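Local coordinates for penicillin binding protein 2X (Streptococcus thermophilus, PDB 5U47) that probably acts as a transpeptidase that cross-links peptidoglycan strands during septal cell-wall synthesis, and binds penicillin, at residues N146-S151 against R264-S269; T34-N39 against G215-T220; V389-G394 against T415-L420; T296-L301 against S354-M359. The protein carries 1 engineered substitution. All blocks are in the same frame, centred on the assembly; numbering follows the deposited sequence.

Interactions 2 and 4 are the buried contacts, whereas interactions 1 and 3 keep part of their surface exposed. Interaction 2 is strand pairing inside a mixed sheet, ruled by backbone bonds and one tyrosine stack. Interaction 1, about 18 Å from it between centres, joins two loops through hydroxyls, backbone groups and two waters. Interactions 3 and 4 both lie in the transpeptidase domain and touch each other, Met419 of the helix in interaction 3 packing on Thr296 and Met297. Interaction 3 fixes a helix start with neutral polar groups beside one carboxylate; interaction 4 buries a lysine amine. The centres of interactions 2 and 4 are about 40 Å apart.

Interaction 1 of 4, residues N146-S151 against R264-S269; sequences NGTFAS and RPTYNS
Ser151 and Tyr267 carry the polar core of this loop-to-loop contact. The hydroxyl of Ser151 donates to the carbonyl oxygen of Tyr267, with OG and O 2.6 Å apart and the donor tilted 21° from the carbonyl plane. Close by, Ser151 OG stands 2.7 Å from Ser269 OG. A backbone bond lies alongside, Ser269 N giving its hydrogen to Gly147 O at 3.0 Å.

Two waters extend these bonds. One accepts from Ser151 N and donates to Thr266 OG1, which is also bonded to Glu152. The other takes hydrogens from the hydroxyls of Tyr267 and Ser269 and donates to Ser151 O.

The CH-pi and van der Waals contacts begin with the same serine: Ser151 CB rests over the centre of the Tyr267 ring, 3.9 Å from its centroid. The ring reaches that place because its CG lies between the backbone N and the carbonyl carbon (chi1 65°). Thr148 and Thr266 touch methyl to methyl, CG2 to CG2 at 3.6 Å. Two oxygens also meet carbon: Thr148 OG1 lies against Asn268 CA at 3.3 Å, and Asn268 OD1 approaches Gly147 CA while accepting from the backbone N of Asp270 and of Thr271.

The loop 146-151 leads from strand 134-143 into helix 151-154, while the loop 264-269 leaves the edge strand 258-264; helix 224-241 borders both, packing against Phe149 and bridging to Arg264 through Glu231 and Asp235.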
loop_
_atom_site.group_PDB
_atom_site.type_symbol
_atom_site.label_atom_id
_atom_site.label_comp_id
_atom_site.label_asym_id
_atom_site.label_seq_id
_atom_site.Cartn_x
_atom_site.Cartn_y
_atom_site.Cartn_z
ATOM N N ASN A 146 11.509 -12.105 6.580
ATOM C CA ASN A 146 10.442 -12.981 6.119
ATOM C C ASN A 146 10.596 -13.477 4.671
ATOM O O ASN A 146 9.749 -14.227 4.199
ATOM C CB ASN A 146 9.093 -12.294 6.323
ATOM C CG ASN A 146 8.833 -11.977 7.780
ATOM O OD1 ASN A 146 8.509 -12.856 8.572
ATOM N ND2 ASN A 146 8.985 -10.727 8.136
ATOM N N GLY A 147 11.674 -13.101 3.983
ATOM C CA GLY A 147 11.905 -13.573 2.602
ATOM C C GLY A 147 10.807 -13.123 1.619
ATOM O O GLY A 147 10.624 -11.912 1.392
ATOM N N THR A 148 10.112 -14.099 1.019
ATOM C CA THR A 148 8.996 -13.824 0.092
ATOM C C THR A 148 7.756 -13.519 0.931
ATOM O O THR A 148 7.034 -14.428 1.380
ATOM C CB THR A 148 8.788 -15.007 -0.858
ATOM O OG1 THR A 148 10.021 -15.240 -1.571
ATOM C CG2 THR A 148 7.683 -14.721 -1.828
ATOM N N PHE A 149 7.528 -12.230 1.149
ATOM C CA PHE A 149 6.510 -11.750 2.072
ATOM C C PHE A 149 6.217 -10.303 1.728
ATOM O O PHE A 149 7.062 -9.434 1.947
ATOM C CB PHE A 149 7.097 -11.871 3.501
ATOM C CG PHE A 149 6.219 -11.346 4.616
ATOM C CD1 PHE A 149 6.111 -9.988 4.862
ATOM C CD2 PHE A 149 5.571 -12.226 5.472
ATOM C CE1 PHE A 149 5.315 -9.511 5.899
ATOM C CE2 PHE A 149 4.792 -11.767 6.520
ATOM C CZ PHE A 149 4.677 -10.404 6.740
ATOM N N ALA A 150 5.028 -10.046 1.177
ATOM C CA ALA A 150 4.599 -8.681 0.767
ATOM C C ALA A 150 5.743 -7.919 0.136
ATOM O O ALA A 150 5.945 -6.732 0.405
ATOM C CB ALA A 150 4.099 -7.932 1.969
ATOM N N SER A 151 6.468 -8.588 -0.739
ATOM C CA SER A 151 7.699 -8.011 -1.269
ATOM C C SER A 151 7.512 -6.727 -2.049
ATOM O O SER A 151 8.192 -5.719 -1.775
ATOM C CB SER A 151 8.470 -9.058 -2.077
ATOM O OG SER A 151 8.915 -10.088 -1.213
ATOM N N ARG A 264 1.597 -11.554 -7.643
ATOM C CA ARG A 264 2.369 -12.544 -8.317
ATOM C C ARG A 264 2.540 -12.065 -9.760
ATOM O O ARG A 264 1.634 -11.449 -10.299
ATOM C CB ARG A 264 1.671 -13.909 -8.270
ATOM C CG ARG A 264 1.606 -14.539 -6.869
ATOM C CD ARG A 264 2.996 -14.959 -6.418
ATOM N NE ARG A 264 3.023 -15.605 -5.104
ATOM C CZ ARG A 264 2.988 -14.967 -3.926
ATOM N NH1 ARG A 264 2.865 -13.650 -3.861
ATOM N NH2 ARG A 264 3.041 -15.663 -2.788
ATOM N N PRO A 265 3.697 -12.310 -10.377
ATOM C CA PRO A 265 4.846 -12.981 -9.755
ATOM C C PRO A 265 5.507 -12.091 -8.720
ATOM O O PRO A 265 5.310 -10.878 -8.739
ATOM C CB PRO A 265 5.808 -13.211 -10.946
ATOM C CG PRO A 265 5.430 -12.146 -11.914
ATOM C CD PRO A 265 3.936 -12.050 -11.805
ATOM N N THR A 266 6.293 -12.692 -7.834
ATOM C CA THR A 266 6.925 -11.946 -6.756
ATOM C C THR A 266 8.388 -12.302 -6.664
ATOM O O THR A 266 8.923 -12.962 -7.560
ATOM C CB THR A 266 6.183 -12.198 -5.419
ATOM O OG1 THR A 266 6.630 -11.276 -4.399
ATOM C CG2 THR A 266 6.375 -13.648 -4.962
ATOM N N TYR A 267 9.038 -11.825 -5.603
ATOM C CA TYR A 267 10.440 -12.128 -5.342
ATOM C C TYR A 267 10.716 -12.226 -3.839
ATOM O O TYR A 267 9.918 -11.762 -3.002
ATOM C CB TYR A 267 11.357 -11.047 -5.960
ATOM C CG TYR A 267 11.218 -9.652 -5.364
ATOM C CD1 TYR A 267 10.244 -8.771 -5.815
ATOM C CD2 TYR A 267 12.090 -9.200 -4.367
ATOM C CE1 TYR A 267 10.114 -7.488 -5.272
ATOM C CE2 TYR A 267 11.983 -7.929 -3.831
ATOM C CZ TYR A 267 10.989 -7.069 -4.296
ATOM O OH TYR A 267 10.869 -5.798 -3.769
ATOM N N ASN A 268 11.848 -12.829 -3.506
ATOM C CA ASN A 268 12.310 -12.891 -2.110
ATOM C C ASN A 268 12.937 -11.538 -1.788
ATOM O O ASN A 268 13.933 -11.147 -2.416
ATOM C CB ASN A 268 13.315 -14.016 -1.931
ATOM C CG ASN A 268 13.765 -14.175 -0.489
ATOM O OD1 ASN A 268 14.146 -13.200 0.176
ATOM N ND2 ASN A 268 13.724 -15.410 0.002
ATOM N N SER A 269 12.367 -10.817 -0.819
ATOM C CA SER A 269 12.869 -9.472 -0.464
ATOM C C SER A 269 14.294 -9.410 0.080
ATOM O O SER A 269 14.980 -8.374 -0.082
ATOM C CB SER A 269 11.926 -8.784 0.537
ATOM O OG SER A 269 10.688 -8.463 -0.069
HETATM O O HOH W 1 5.479 -11.407 -1.989
HETATM O O HOH W 2 11.395 -6.055 -1.149
#

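Interaction 2 of 4, residues T34-N39 against G215-T220; sequences TIYDRN and GKNIYT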
loop_
_atom_site.group_PDB
_atom_site.type_symbol
_atom_site.label_atom_id
_atom_site.label_comp_id
_atom_site.label_asym_id
_atom_site.label_seq_id
_atom_site.Cartn_x
_atom_site.Cartn_y
_atom_site.Cartn_z
ATOM N N THR A 34 13.042 0.851 11.422
ATOM C CA THR A 34 12.604 -0.508 11.203
ATOM C C THR A 34 11.157 -0.466 10.754
ATOM O O THR A 34 10.392 0.374 11.221
ATOM C CB THR A 34 12.724 -1.311 12.510
ATOM O OG1 THR A 34 14.094 -1.449 12.827
ATOM C CG2 THR A 34 12.114 -2.697 12.402
ATOM N N ILE A 35 10.798 -1.386 9.862
ATOM C CA ILE A 35 9.427 -1.552 9.398
ATOM C C ILE A 35 8.921 -2.811 10.065
ATOM O O ILE A 35 9.548 -3.896 9.936
ATOM C CB ILE A 35 9.335 -1.695 7.865
ATOM C CG1 ILE A 35 9.871 -0.424 7.200
ATOM C CG2 ILE A 35 7.882 -1.927 7.441
ATOM C CD1 ILE A 35 10.112 -0.553 5.709
ATOM N N TYR A 36 7.806 -2.668 10.770
ATOM C CA TYR A 36 7.177 -3.750 11.512
ATOM C C TYR A 36 5.789 -4.090 10.986
ATOM O O TYR A 36 5.169 -3.316 10.241
ATOM C CB TYR A 36 6.973 -3.315 12.971
ATOM C CG TYR A 36 8.211 -3.049 13.802
ATOM C CD1 TYR A 36 8.981 -4.098 14.303
ATOM C CD2 TYR A 36 8.575 -1.758 14.150
ATOM C CE1 TYR A 36 10.078 -3.867 15.106
ATOM C CE2 TYR A 36 9.682 -1.506 14.941
ATOM C CZ TYR A 36 10.430 -2.567 15.417
ATOM O OH TYR A 36 11.522 -2.331 16.179
ATOM N N ASP A 37 5.279 -5.236 11.398
ATOM C CA ASP A 37 3.913 -5.539 11.149
ATOM C C ASP A 37 3.124 -4.824 12.300
ATOM O O ASP A 37 3.723 -4.119 13.134
ATOM C CB ASP A 37 3.645 -7.056 11.037
ATOM C CG ASP A 37 3.322 -7.721 12.375
ATOM O OD1 ASP A 37 3.795 -7.264 13.425
ATOM O OD2 ASP A 37 2.589 -8.717 12.341
ATOM N N ARG A 38 1.819 -5.019 12.352
ATOM C CA ARG A 38 0.964 -4.308 13.324
ATOM C C ARG A 38 1.246 -4.617 14.804
ATOM O O ARG A 38 0.870 -3.824 15.670
ATOM C CB ARG A 38 -0.517 -4.549 12.996
ATOM C CG ARG A 38 -0.980 -5.979 13.242
ATOM C CD ARG A 38 -2.368 -6.231 12.701
ATOM N NE ARG A 38 -3.391 -5.438 13.390
ATOM C CZ ARG A 38 -3.974 -4.323 12.939
ATOM N NH1 ARG A 38 -3.716 -3.827 11.725
ATOM N NH2 ARG A 38 -4.895 -3.729 13.700
ATOM N N ASN A 39 1.923 -5.742 15.076
ATOM C CA ASN A 39 2.241 -6.169 16.438
ATOM C C ASN A 39 3.729 -6.207 16.725
ATOM O O ASN A 39 4.148 -6.888 17.656
ATOM C CB ASN A 39 1.613 -7.542 16.718
ATOM C CG ASN A 39 0.121 -7.471 16.871
ATOM O OD1 ASN A 39 -0.394 -6.637 17.608
ATOM N ND2 ASN A 39 -0.583 -8.346 16.202
ATOM N N GLY A 215 16.271 7.005 12.387
ATOM C CA GLY A 215 15.032 7.213 11.682
ATOM C C GLY A 215 13.877 6.723 12.545
ATOM O O GLY A 215 14.080 6.055 13.547
ATOM N N LYS A 216 12.661 7.086 12.162
ATOM C CA LYS A 216 11.482 6.661 12.900
ATOM C C LYS A 216 11.092 5.259 12.470
ATOM O O LYS A 216 11.370 4.836 11.350
ATOM C CB LYS A 216 10.350 7.655 12.678
ATOM C CG LYS A 216 10.651 9.016 13.311
ATOM C CD LYS A 216 9.613 10.047 12.973
ATOM C CE LYS A 216 9.924 11.391 13.628
ATOM N NZ LYS A 216 8.893 12.423 13.267
ATOM N N ASN A 217 10.521 4.506 13.386
ATOM C CA ASN A 217 10.048 3.169 13.039
ATOM C C ASN A 217 8.611 3.253 12.494
ATOM O O ASN A 217 7.810 4.115 12.912
ATOM C CB ASN A 217 10.102 2.241 14.254
ATOM C CG ASN A 217 11.516 1.983 14.739
ATOM O OD1 ASN A 217 12.482 2.012 13.981
ATOM N ND2 ASN A 217 11.632 1.730 16.021
ATOM N N ILE A 218 8.291 2.360 11.557
ATOM C CA ILE A 218 6.963 2.327 10.955
ATOM C C ILE A 218 6.333 0.993 11.228
ATOM O O ILE A 218 6.902 -0.028 10.858
ATOM C CB ILE A 218 7.029 2.546 9.422
ATOM C CG1 ILE A 218 7.656 3.899 9.087
ATOM C CG2 ILE A 218 5.645 2.430 8.792
ATOM C CD1 ILE A 218 6.812 5.085 9.454
ATOM N N TYR A 219 5.199 1.007 11.921
ATOM C CA TYR A 219 4.402 -0.179 12.144
ATOM C C TYR A 219 3.330 -0.169 11.072
ATOM O O TYR A 219 2.483 0.713 11.053
ATOM C CB TYR A 219 3.739 -0.175 13.525
ATOM C CG TYR A 219 4.723 -0.316 14.666
ATOM C CD1 TYR A 219 5.494 0.760 15.075
ATOM C CD2 TYR A 219 4.870 -1.519 15.341
ATOM C CE1 TYR A 219 6.409 0.643 16.129
ATOM C CE2 TYR A 219 5.788 -1.648 16.394
ATOM C CZ TYR A 219 6.542 -0.561 16.779
ATOM O OH TYR A 219 7.436 -0.679 17.805
ATOM N N THR A 220 3.384 -1.126 10.164
ATOM C CA THR A 220 2.369 -1.238 9.152
ATOM C C THR A 220 1.128 -1.893 9.739
ATOM O O THR A 220 1.137 -2.397 10.884
ATOM C CB THR A 220 2.851 -2.046 7.935
ATOM O OG1 THR A 220 3.079 -3.409 8.309
ATOM C CG2 THR A 220 4.104 -1.443 7.363
#
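Asn217 opens the pairing with its side chain, Asn217 OD1 receiving the backbone N-H of Thr34 at 2.9 Å in an almost straight bond (174° at the hydrogen). With CG anti to the carbonyl carbon (chi1 -65°), the Asn217 side chain runs alongside that of Thr34, pointing the same way. Asn217 CB and ND2 border the edge of the Tyr36 ring, whose plane is almost perpendicular to the amide.

Ile218 then binds the neighbouring strand through both backbone groups: its N donates to Thr34 O, and its O accepts from Tyr36 N at 2.8 Å. The carbonyl of Ile218 is also approached by Ile35 CA in a CA-H...O contact.

At Tyr219 the aromatic side chains meet. The two rings point the same way and form an offset stack, centroids 4.5 Å apart and planes 22° from parallel, with Tyr36 CD2 over the centre of the Tyr219 ring, 3.5 Å from its CZ. The carbonyl oxygen of Asp37 lies at the edge of that ring.

Thr220 closes the contact by gripping Tyr36 O twice: its N donates to that oxygen, and OG1 does so in the carbonyl plane, on a lone pair, at 2.8 Å. Thr220 CG2 meets Ile35 CG2 at 3.8 Å. Beyond it, Asp37 OD1 accepts from Asn39 N, an Asx turn, and from the backbone N of Asn41; OD2 accepts from that of Ala224.

The alternating bonds are those of parallel beta pairing: strands 35-36 and 217-220 lie side by side in a mixed sheet, flanked by strands 42-55 and 438-443 respectively.

Interaction 3 of 4, residues V389-G394 against T415-L420; sequences VGESSG and TQVQML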
loop_
_atom_site.group_PDB
_atom_site.type_symbol
_atom_site.label_atom_id
_atom_site.label_comp_id
_atom_site.label_asym_id
_atom_site.label_seq_id
_atom_site.Cartn_x
_atom_site.Cartn_y
_atom_site.Cartn_z
ATOM N N VAL A 389 4.066 6.587 -3.129
ATOM C CA VAL A 389 4.447 7.425 -4.266
ATOM C C VAL A 389 4.295 6.579 -5.529
ATOM O O VAL A 389 4.448 5.355 -5.487
ATOM C CB VAL A 389 5.869 8.006 -4.142
ATOM C CG1 VAL A 389 5.973 8.856 -2.878
ATOM C CG2 VAL A 389 6.916 6.909 -4.158
ATOM N N GLY A 390 3.994 7.247 -6.642
ATOM C CA GLY A 390 3.756 6.593 -7.950
ATOM C C GLY A 390 2.384 5.948 -8.123
ATOM O O GLY A 390 2.226 4.987 -8.877
ATOM N N GLU A 391 1.385 6.440 -7.405
ATOM C CA GLU A 391 0.042 5.886 -7.541
ATOM C C GLU A 391 -0.598 6.397 -8.839
ATOM O O GLU A 391 -0.440 7.559 -9.178
ATOM C CB GLU A 391 -0.822 6.306 -6.350
ATOM C CG GLU A 391 -2.227 5.733 -6.371
ATOM C CD GLU A 391 -3.122 6.261 -5.264
ATOM O OE1 GLU A 391 -2.767 7.299 -4.622
ATOM O OE2 GLU A 391 -4.207 5.651 -5.068
ATOM N N SER A 392 -1.331 5.528 -9.540
ATOM C CA SER A 392 -2.042 5.912 -10.771
ATOM C C SER A 392 -3.429 6.427 -10.399
ATOM O O SER A 392 -3.940 6.123 -9.299
ATOM C CB SER A 392 -2.153 4.723 -11.720
ATOM O OG SER A 392 -0.871 4.279 -12.098
ATOM N N SER A 393 -4.042 7.183 -11.308
ATOM C CA SER A 393 -5.361 7.779 -11.064
ATOM C C SER A 393 -6.547 7.069 -11.696
ATOM O O SER A 393 -7.689 7.360 -11.352
ATOM C CB SER A 393 -5.344 9.234 -11.522
ATOM O OG SER A 393 -4.405 9.949 -10.759
ATOM N N GLY A 394 -6.294 6.130 -12.603
ATOM C CA GLY A 394 -7.365 5.486 -13.314
ATOM C C GLY A 394 -7.836 6.433 -14.419
ATOM O O GLY A 394 -7.294 7.538 -14.599
ATOM N N THR A 415 -7.500 1.331 -10.267
ATOM C CA THR A 415 -6.407 0.669 -9.596
ATOM C C THR A 415 -7.066 -0.213 -8.544
ATOM O O THR A 415 -8.232 -0.004 -8.166
ATOM C CB THR A 415 -5.465 1.636 -8.856
ATOM O OG1 THR A 415 -6.215 2.374 -7.889
ATOM C CG2 THR A 415 -4.842 2.583 -9.819
ATOM N N GLN A 416 -6.320 -1.198 -8.059
ATOM C CA GLN A 416 -6.831 -2.103 -7.035
ATOM C C GLN A 416 -7.245 -1.319 -5.801
ATOM O O GLN A 416 -8.304 -1.585 -5.202
ATOM C CB GLN A 416 -5.772 -3.155 -6.640
ATOM C CG GLN A 416 -6.287 -4.040 -5.493
ATOM C CD GLN A 416 -5.332 -5.080 -4.972
ATOM O OE1 GLN A 416 -5.652 -5.750 -3.986
ATOM N NE2 GLN A 416 -4.154 -5.211 -5.585
ATOM N N VAL A 417 -6.417 -0.351 -5.412
ATOM C CA VAL A 417 -6.714 0.418 -4.204
ATOM C C VAL A 417 -7.995 1.278 -4.364
ATOM O O VAL A 417 -8.695 1.498 -3.386
ATOM C CB VAL A 417 -5.484 1.176 -3.689
ATOM C CG1 VAL A 417 -5.109 2.315 -4.641
ATOM C CG2 VAL A 417 -5.704 1.657 -2.259
ATOM N N GLN A 418 -8.314 1.731 -5.583
ATOM C CA GLN A 418 -9.600 2.434 -5.823
ATOM C C GLN A 418 -10.786 1.479 -5.608
ATOM O O GLN A 418 -11.813 1.849 -5.017
ATOM C CB GLN A 418 -9.648 3.047 -7.214
ATOM C CG GLN A 418 -8.774 4.275 -7.357
ATOM C CD GLN A 418 -8.760 4.817 -8.761
ATOM O OE1 GLN A 418 -8.743 4.049 -9.730
ATOM N NE2 GLN A 418 -8.729 6.145 -8.886
ATOM N N MET A 419 -10.630 0.231 -6.057
ATOM C CA MET A 419 -11.671 -0.752 -5.829
ATOM C C MET A 419 -11.838 -1.024 -4.338
ATOM O O MET A 419 -12.955 -1.096 -3.844
ATOM C CB MET A 419 -11.392 -2.058 -6.588
ATOM C CG MET A 419 -11.438 -1.907 -8.110
ATOM S SD MET A 419 -13.020 -1.293 -8.743
ATOM C CE MET A 419 -14.145 -2.606 -8.288
ATOM N N LEU A 420 -10.729 -1.177 -3.618
ATOM C CA LEU A 420 -10.795 -1.432 -2.176
ATOM C C LEU A 420 -11.522 -0.305 -1.454
ATOM O O LEU A 420 -12.351 -0.558 -0.586
ATOM C CB LEU A 420 -9.391 -1.632 -1.578
ATOM C CG LEU A 420 -8.601 -2.858 -2.104
ATOM C CD1 LEU A 420 -7.200 -2.873 -1.498
ATOM C CD2 LEU A 420 -9.316 -4.168 -1.780
HETATM O O HOH W 3 -5.421 4.805 -7.296
#
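Gln418 and Ser393 make the direct hydrogen bond of this contact: Gln418 NE2 donates to Ser393 O at 2.9 Å, from above the carbonyl plane. Its chain is extended beyond CG, and the amide turns its other end back, OE1 accepting from Thr415 N at 3.0 Å. Thr415 OG1 in turn accepts from Gln418 N at 3.2 Å, completing a capping box at the start of helix 416-427. The same NE2 has a further partner in Ile382 O. Gly394 lies alongside this amide.

Towards Glu391 the fit is looser and includes a water. This water donates to Glu391 OE2 and to Ser392 O and accepts from Thr415 OG1 at 2.6 Å. Two methyls meet oxygens here: Val417 CG1 lies 3.5 Å from Glu391 OE2, their side chains crossing at about a right angle, and Thr415 CG2 lies 3.7 Å from Ser392 O. The carbon pair is Thr415 CG2 with Ser392 CB, at 3.9 Å. The carboxylate is also bonded to Thr384 and to the backbone N of Arg385.

Directed polar bonds and one water thus hold the loop to the helix start, with few carbon contacts. The nearby helix N-terminus and the donors on Glu391 would favour its charged form.

Interaction 4 of 4, residues T296-L301 against S354-M359; sequences TMKVML and SSNVGM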
loop_
_atom_site.group_PDB
_atom_site.type_symbol
_atom_site.label_atom_id
_atom_site.label_comp_id
_atom_site.label_asym_id
_atom_site.label_seq_id
_atom_site.Cartn_x
_atom_site.Cartn_y
_atom_site.Cartn_z
ATOM N N THR A 296 -17.054 -6.908 -10.886
ATOM C CA THR A 296 -17.102 -6.541 -9.477
ATOM C C THR A 296 -17.665 -5.129 -9.390
ATOM O O THR A 296 -18.195 -4.736 -8.346
ATOM C CB THR A 296 -15.714 -6.574 -8.813
ATOM O OG1 THR A 296 -14.804 -5.791 -9.597
ATOM C CG2 THR A 296 -15.214 -8.007 -8.721
ATOM N N MET A 297 -17.567 -4.382 -10.494
ATOM C CA MET A 297 -18.103 -3.021 -10.542
ATOM C C MET A 297 -19.643 -3.038 -10.424
ATOM O O MET A 297 -20.225 -2.053 -10.027
ATOM C CB MET A 297 -17.651 -2.264 -11.802
ATOM C CG MET A 297 -18.118 -0.818 -11.887
ATOM S SD MET A 297 -17.469 0.287 -10.601
ATOM C CE MET A 297 -15.762 0.413 -11.089
ATOM N N LYS A 298 -20.276 -4.170 -10.728
ATOM C CA LYS A 298 -21.727 -4.319 -10.573
ATOM C C LYS A 298 -22.171 -4.164 -9.117
ATOM O O LYS A 298 -23.347 -3.944 -8.861
ATOM C CB LYS A 298 -22.210 -5.681 -11.100
ATOM C CG LYS A 298 -21.956 -5.892 -12.583
ATOM C CD LYS A 298 -22.411 -7.253 -13.086
ATOM C CE LYS A 298 -22.292 -7.290 -14.611
ATOM N NZ LYS A 298 -22.268 -8.641 -15.184
ATOM N N VAL A 299 -21.237 -4.294 -8.170
ATOM C CA VAL A 299 -21.539 -4.096 -6.752
ATOM C C VAL A 299 -21.885 -2.619 -6.592
ATOM O O VAL A 299 -22.914 -2.285 -5.994
ATOM C CB VAL A 299 -20.352 -4.498 -5.840
ATOM C CG1 VAL A 299 -20.596 -4.138 -4.382
ATOM C CG2 VAL A 299 -20.076 -5.997 -5.934
ATOM N N MET A 300 -21.028 -1.747 -7.126
ATOM C CA MET A 300 -21.270 -0.305 -7.067
ATOM C C MET A 300 -22.566 0.037 -7.808
ATOM O O MET A 300 -23.378 0.816 -7.305
ATOM C CB MET A 300 -20.119 0.492 -7.682
ATOM C CG MET A 300 -18.841 0.639 -6.868
ATOM S SD MET A 300 -17.926 -0.853 -6.423
ATOM C CE MET A 300 -18.642 -1.222 -4.849
ATOM N N LEU A 301 -22.748 -0.555 -8.995
ATOM C CA LEU A 301 -23.941 -0.314 -9.817
ATOM C C LEU A 301 -25.212 -0.641 -9.082
ATOM O O LEU A 301 -26.124 0.168 -9.037
ATOM C CB LEU A 301 -23.932 -1.148 -11.091
ATOM C CG LEU A 301 -25.230 -0.920 -11.910
ATOM C CD1 LEU A 301 -25.185 0.420 -12.622
ATOM C CD2 LEU A 301 -25.454 -2.015 -12.892
ATOM N N SER A 354 -24.574 -12.444 -13.065
ATOM C CA SER A 354 -23.635 -11.495 -13.647
ATOM C C SER A 354 -24.049 -11.158 -15.096
ATOM O O SER A 354 -23.236 -11.181 -16.015
ATOM C CB SER A 354 -22.205 -12.002 -13.568
ATOM O OG SER A 354 -21.292 -10.907 -13.649
ATOM N N SER A 355 -25.322 -10.814 -15.261
ATOM C CA SER A 355 -25.865 -10.417 -16.552
ATOM C C SER A 355 -25.515 -8.969 -16.893
ATOM O O SER A 355 -25.996 -8.050 -16.236
ATOM C CB SER A 355 -27.389 -10.575 -16.550
ATOM O OG SER A 355 -27.976 -10.048 -17.737
ATOM N N ASN A 356 -24.675 -8.777 -17.913
ATOM C CA ASN A 356 -24.331 -7.432 -18.404
ATOM C C ASN A 356 -25.569 -6.673 -18.898
ATOM O O ASN A 356 -25.667 -5.452 -18.731
ATOM C CB ASN A 356 -23.341 -7.495 -19.568
ATOM C CG ASN A 356 -21.947 -7.867 -19.147
ATOM O OD1 ASN A 356 -21.604 -7.892 -17.962
ATOM N ND2 ASN A 356 -21.117 -8.127 -20.128
ATOM N N VAL A 357 -26.495 -7.398 -19.519
ATOM C CA VAL A 357 -27.732 -6.813 -20.042
ATOM C C VAL A 357 -28.590 -6.257 -18.907
ATOM O O VAL A 357 -29.053 -5.110 -18.967
ATOM C CB VAL A 357 -28.539 -7.848 -20.858
ATOM C CG1 VAL A 357 -29.900 -7.302 -21.242
ATOM C CG2 VAL A 357 -27.762 -8.284 -22.101
ATOM N N GLY A 358 -28.788 -7.070 -17.873
ATOM C CA GLY A 358 -29.580 -6.668 -16.720
ATOM C C GLY A 358 -28.986 -5.447 -16.043
ATOM O O GLY A 358 -29.705 -4.527 -15.651
ATOM N N MET A 359 -27.666 -5.419 -15.932
ATOM C CA MET A 359 -27.004 -4.286 -15.277
ATOM C C MET A 359 -27.065 -3.045 -16.171
ATOM O O MET A 359 -27.341 -1.951 -15.698
ATOM C CB MET A 359 -25.575 -4.645 -14.877
ATOM C CG MET A 359 -25.456 -5.744 -13.824
ATOM S SD MET A 359 -26.576 -5.693 -12.401
ATOM C CE MET A 359 -27.995 -6.620 -12.944
#
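Lys298 runs across Met359 to the start of the second helix, the two side chains crossing at about a right angle. Its chain, CG anti to the carbonyl carbon (chi1 -62°) and extended beyond it, carries the amine to the opposite segment. Lys298 NZ there donates to Ser354 OG at 2.9 Å and to Asn356 OD1 at 3.0 Å, the latter approached 21° from its carbonyl plane; Ser354 O lies 2.8 Å from NZ. Asn356 meets the lysine crosswise too.

The aliphatic part of the lysine lies against Met359, Lys298 CD to Met359 CG at 3.5 Å, a tight contact. Nearly one turn on, Leu301 crosses Met359 obliquely, with Leu301 CD2 pressed against Met359 CB at 3.3 Å.

Ser354 ends the preceding helix in a Schellman motif, and Ser355 caps the next, its OG accepting from Gly358 N and also hydrogen-bonded to Asp332 and Tyr317. Outside the two segments Lys298 NZ also bonds Ser295 OG, and Ser354 OG bonds Lys505 NZ. This grouping, SxxK at a helix start, SxN on the facing segment and a lysine on strand 503-510, fits the active-site arrangement of penicillin-binding transpeptidases, with Ser295 the probable acylated serine.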